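Side-chain contact in omega transaminase (Pseudomonas sp., PDB 5LHA), which probably catalyses pyridoxal-phosphate-dependent transfer of amino groups between amines and keto acids, as an omega transaminase of the class-III aminotransferase family: residues Gly156-His161 / Thr165-Asn170. Sequence-based numbering, arbitrary orientation.
With PMP (4'-deoxy-4'-aminopyridoxal-5'-phosphate), chain E.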
ATOM      1  N   GLY A 156      17.041 -11.348  -7.867  1.00 26.68           N
ATOM      2  CA  GLY A 156      16.654 -12.351  -6.898  1.00 24.22           C
ATOM      3  C   GLY A 156      15.293 -12.928  -7.251  1.00 23.55           C
ATOM      4  O   GLY A 156      14.412 -12.237  -7.760  1.00 22.89           O
ATOM      5  N   TYR A 157      15.133 -14.224  -7.008  1.00 23.12           N
ATOM      6  CA  TYR A 157      13.872 -14.891  -7.285  1.00 22.40           C
ATOM      7  C   TYR A 157      13.438 -15.680  -6.063  1.00 19.73           C
ATOM      8  O   TYR A 157      14.189 -16.521  -5.570  1.00 17.96           O
ATOM      9  CB  TYR A 157      13.977 -15.792  -8.514  1.00 23.86           C
ATOM     10  CG  TYR A 157      12.697 -16.521  -8.788  1.00 24.36           C
ATOM     11  CD1 TYR A 157      11.591 -15.858  -9.306  1.00 25.83           C
ATOM     12  CD2 TYR A 157      12.597 -17.875  -8.559  1.00 22.39           C
ATOM     13  CE1 TYR A 157      10.413 -16.534  -9.558  1.00 24.33           C
ATOM     14  CE2 TYR A 157      11.435 -18.552  -8.817  1.00 20.96           C
ATOM     15  CZ  TYR A 157      10.351 -17.892  -9.309  1.00 20.19           C
ATOM     16  OH  TYR A 157       9.195 -18.581  -9.546  1.00 19.05           O
ATOM     17  N   HIS A 158      12.200 -15.442  -5.620  1.00 19.83           N
ATOM     18  CA  HIS A 158      11.705 -15.998  -4.371  1.00 20.95           C
ATOM     19  C   HIS A 158      10.280 -16.532  -4.522  1.00 22.13           C
ATOM     20  O   HIS A 158       9.505 -16.533  -3.559  1.00 21.13           O
ATOM     21  CB  HIS A 158      11.763 -14.936  -3.267  1.00 21.47           C
ATOM     22  CG  HIS A 158      13.093 -14.259  -3.160  1.00 20.66           C
ATOM     23  ND1 HIS A 158      14.211 -14.895  -2.668  1.00 20.80           N
ATOM     24  CD2 HIS A 158      13.496 -13.022  -3.534  1.00 20.06           C
ATOM     25  CE1 HIS A 158      15.242 -14.070  -2.721  1.00 20.56           C
ATOM     26  NE2 HIS A 158      14.834 -12.928  -3.246  1.00 21.11           N
ATOM     27  N   GLY A 159       9.931 -17.024  -5.708  1.00 23.59           N
ATOM     28  CA  GLY A 159       8.615 -17.594  -5.927  1.00 25.27           C
ATOM     29  C   GLY A 159       7.574 -16.594  -6.396  1.00 25.86           C
ATOM     30  O   GLY A 159       7.853 -15.416  -6.641  1.00 27.39           O
ATOM     31  N   VAL A 160       6.326 -17.073  -6.477  1.00 26.17           N
ATOM     32  CA  VAL A 160       5.272 -16.331  -7.169  1.00 26.07           C
ATOM     33  C   VAL A 160       3.987 -16.198  -6.358  1.00 24.39           C
ATOM     34  O   VAL A 160       2.954 -15.795  -6.903  1.00 25.06           O
ATOM     35  CB  VAL A 160       4.948 -16.973  -8.532  1.00 28.69           C
ATOM     36  CG1 VAL A 160       6.159 -16.955  -9.439  1.00 31.19           C
ATOM     37  CG2 VAL A 160       4.450 -18.388  -8.339  1.00 26.49           C
ATOM     38  N   HIS A 161       4.030 -16.498  -5.061  1.00 21.18           N
ATOM     39  CA  HIS A 161       2.983 -15.976  -4.199  1.00 22.16           C
ATOM     40  C   HIS A 161       3.187 -14.466  -4.094  1.00 25.75           C
ATOM     41  O   HIS A 161       4.265 -13.950  -4.404  1.00 26.09           O
ATOM     42  CB  HIS A 161       3.013 -16.647  -2.821  1.00 19.86           C
ATOM     43  CG  HIS A 161       2.805 -18.135  -2.855  1.00 20.17           C
ATOM     44  ND1 HIS A 161       2.027 -18.769  -3.797  1.00 21.49           N
ATOM     45  CD2 HIS A 161       3.295 -19.116  -2.059  1.00 21.51           C
ATOM     46  CE1 HIS A 161       2.037 -20.072  -3.577  1.00 20.55           C
ATOM     47  NE2 HIS A 161       2.807 -20.310  -2.532  1.00 21.58           N
ATOM     48  N   THR A 165       6.494 -12.638  -4.756  1.00 28.36           N
ATOM     49  CA  THR A 165       6.546 -11.839  -5.978  1.00 26.74           C
ATOM     50  C   THR A 165       6.974 -10.406  -5.675  1.00 27.98           C
ATOM     51  O   THR A 165       7.702  -9.790  -6.461  1.00 27.08           O
ATOM     52  CB  THR A 165       5.193 -11.848  -6.704  1.00 23.65           C
ATOM     53  OG1 THR A 165       4.696 -13.188  -6.817  1.00 23.38           O
ATOM     54  CG2 THR A 165       5.336 -11.277  -8.105  1.00 20.74           C
ATOM     55  N   SER A 166       6.515  -9.855  -4.546  1.00 27.86           N
ATOM     56  CA  SER A 166       6.815  -8.462  -4.224  1.00 27.52           C
ATOM     57  C   SER A 166       8.304  -8.229  -3.997  1.00 27.99           C
ATOM     58  O   SER A 166       8.802  -7.131  -4.267  1.00 27.49           O
ATOM     59  CB  SER A 166       6.011  -8.029  -3.004  1.00 27.25           C
ATOM     60  OG  SER A 166       4.643  -8.329  -3.211  1.00 27.70           O
ATOM     61  N   VAL A 167       9.034  -9.235  -3.508  1.00 29.02           N
ATOM     62  CA  VAL A 167      10.460  -9.073  -3.238  1.00 28.46           C
ATOM     63  C   VAL A 167      11.338  -9.606  -4.360  1.00 27.88           C
ATOM     64  O   VAL A 167      12.570  -9.572  -4.236  1.00 28.67           O
ATOM     65  CB  VAL A 167      10.849  -9.719  -1.891  1.00 29.28           C
ATOM     66  CG1 VAL A 167      10.182  -8.982  -0.745  1.00 27.43           C
ATOM     67  CG2 VAL A 167      10.464 -11.200  -1.870  1.00 30.05           C
ATOM     68  N   GLY A 168      10.749 -10.068  -5.461  1.00 27.87           N
ATOM     69  CA  GLY A 168      11.551 -10.554  -6.574  1.00 25.21           C
ATOM     70  C   GLY A 168      12.216  -9.406  -7.317  1.00 23.02           C
ATOM     71  O   GLY A 168      11.632  -8.341  -7.505  1.00 24.63           O
ATOM     72  N   GLY A 169      13.440  -9.642  -7.771  1.00 23.01           N
ATOM     73  CA  GLY A 169      14.246  -8.616  -8.398  1.00 22.82           C
ATOM     74  C   GLY A 169      14.264  -8.629  -9.911  1.00 22.43           C
ATOM     75  O   GLY A 169      15.104  -7.941 -10.505  1.00 23.07           O
ATOM     76  N   ASN A 170      13.368  -9.382 -10.553  1.00 22.51           N
ATOM     77  CA  ASN A 170      13.253  -9.441 -12.009  1.00 24.37           C
ATOM     78  C   ASN A 170      11.867  -8.955 -12.392  1.00 25.20           C
ATOM     79  O   ASN A 170      10.866  -9.512 -11.927  1.00 25.59           O
ATOM     80  CB  ASN A 170      13.455 -10.862 -12.542  1.00 26.91           C
ATOM     81  CG  ASN A 170      14.787 -11.461 -12.150  1.00 31.28           C
ATOM     82  OD1 ASN A 170      15.833 -11.077 -12.671  1.00 35.00           O
ATOM     83  ND2 ASN A 170      14.754 -12.419 -11.232  1.00 30.67           N
TER
HETATM   84  N1  PMP E 501      13.050 -19.275  -4.399  1.00 22.49           N
HETATM   85  C2  PMP E 501      14.022 -19.878  -5.182  1.00 22.12           C
HETATM   86  C2A PMP E 501      15.474 -19.509  -5.039  1.00 21.84           C
HETATM   87  C3  PMP E 501      13.616 -20.531  -6.337  1.00 24.25           C
HETATM   88  O3  PMP E 501      14.521 -20.822  -7.322  1.00 21.07           O
HETATM   89  C4  PMP E 501      12.277 -20.882  -6.497  1.00 26.24           C
HETATM   90  C4A PMP E 501      11.852 -21.666  -7.721  1.00 27.87           C
HETATM   91  N4A PMP E 501      12.952 -21.785  -8.655  1.00 29.55           N
HETATM   92  C5  PMP E 501      11.335 -20.503  -5.539  1.00 24.64           C
HETATM   93  C6  PMP E 501      11.743 -19.689  -4.483  1.00 23.60           C
HETATM   94  C5A PMP E 501       9.896 -20.980  -5.665  1.00 23.74           C
HETATM   95  O4P PMP E 501       9.832 -22.397  -5.628  1.00 21.95           O
HETATM   96  P   PMP E 501       8.506 -23.221  -6.052  1.00 22.26           P
HETATM   97  O1P PMP E 501       8.533 -23.346  -7.565  1.00 17.88           O
HETATM   98  O2P PMP E 501       8.584 -24.601  -5.433  1.00 19.92           O
HETATM   99  O3P PMP E 501       7.229 -22.521  -5.634  1.00 16.06           O
HETATM  100  O   HOH W   1      12.371 -12.138  -9.884  1.00 22.51           O
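Thr165 meets His161 through two donors on one carbonyl. Thr165 N lies 2.6 Å from His161 O, the i to i+4 bond expected where His161 is the N-cap of helix 162-166. Thr165 OG1 also donates to His161 O at 2.6 Å, but from above the carbonyl plane, 60° out of it. With OG1 anti to the carbonyl carbon (chi1 -48°), the hydroxyl turns back down the helix. Replacing Thr165 by alanine removes the hydroxyl, and is likely to leave the backbone N-H as the one donor from 165-170 to His161 O and to open a gap beside Val160, whose C lies 3.1 Å from Thr165 OG1.

At the other end, Gly156 O accepts Gly169 N at 2.8 Å with an N-H...O angle of 171°. A water donates to Gly156 O and accepts from Asn170 ND2 at 2.8 Å, bridging a pair whose direct approach has too poor an angle to bond. A CB on Gly169 would clash with Gly156 N, so this close approach probably requires a glycine there.

Between these ends His158 crosses Val167 at about a right angle, its CD2 edge 3.6 Å from Val167 O, and CD2 also meets Val167 CG2; His158 ND1 is hydrogen-bonded to Asp264 OD2. The returning chain thus backs a loop whose other side meets the cofactor: Tyr157 CE2 is 3.3 Å from PMP C4A, and Gly159 N sits over the tyrosine ring. Such a loop, following strand 149-153 and leading into a short helix, forms part of the cofactor pocket of this fold-type I aminotransferase.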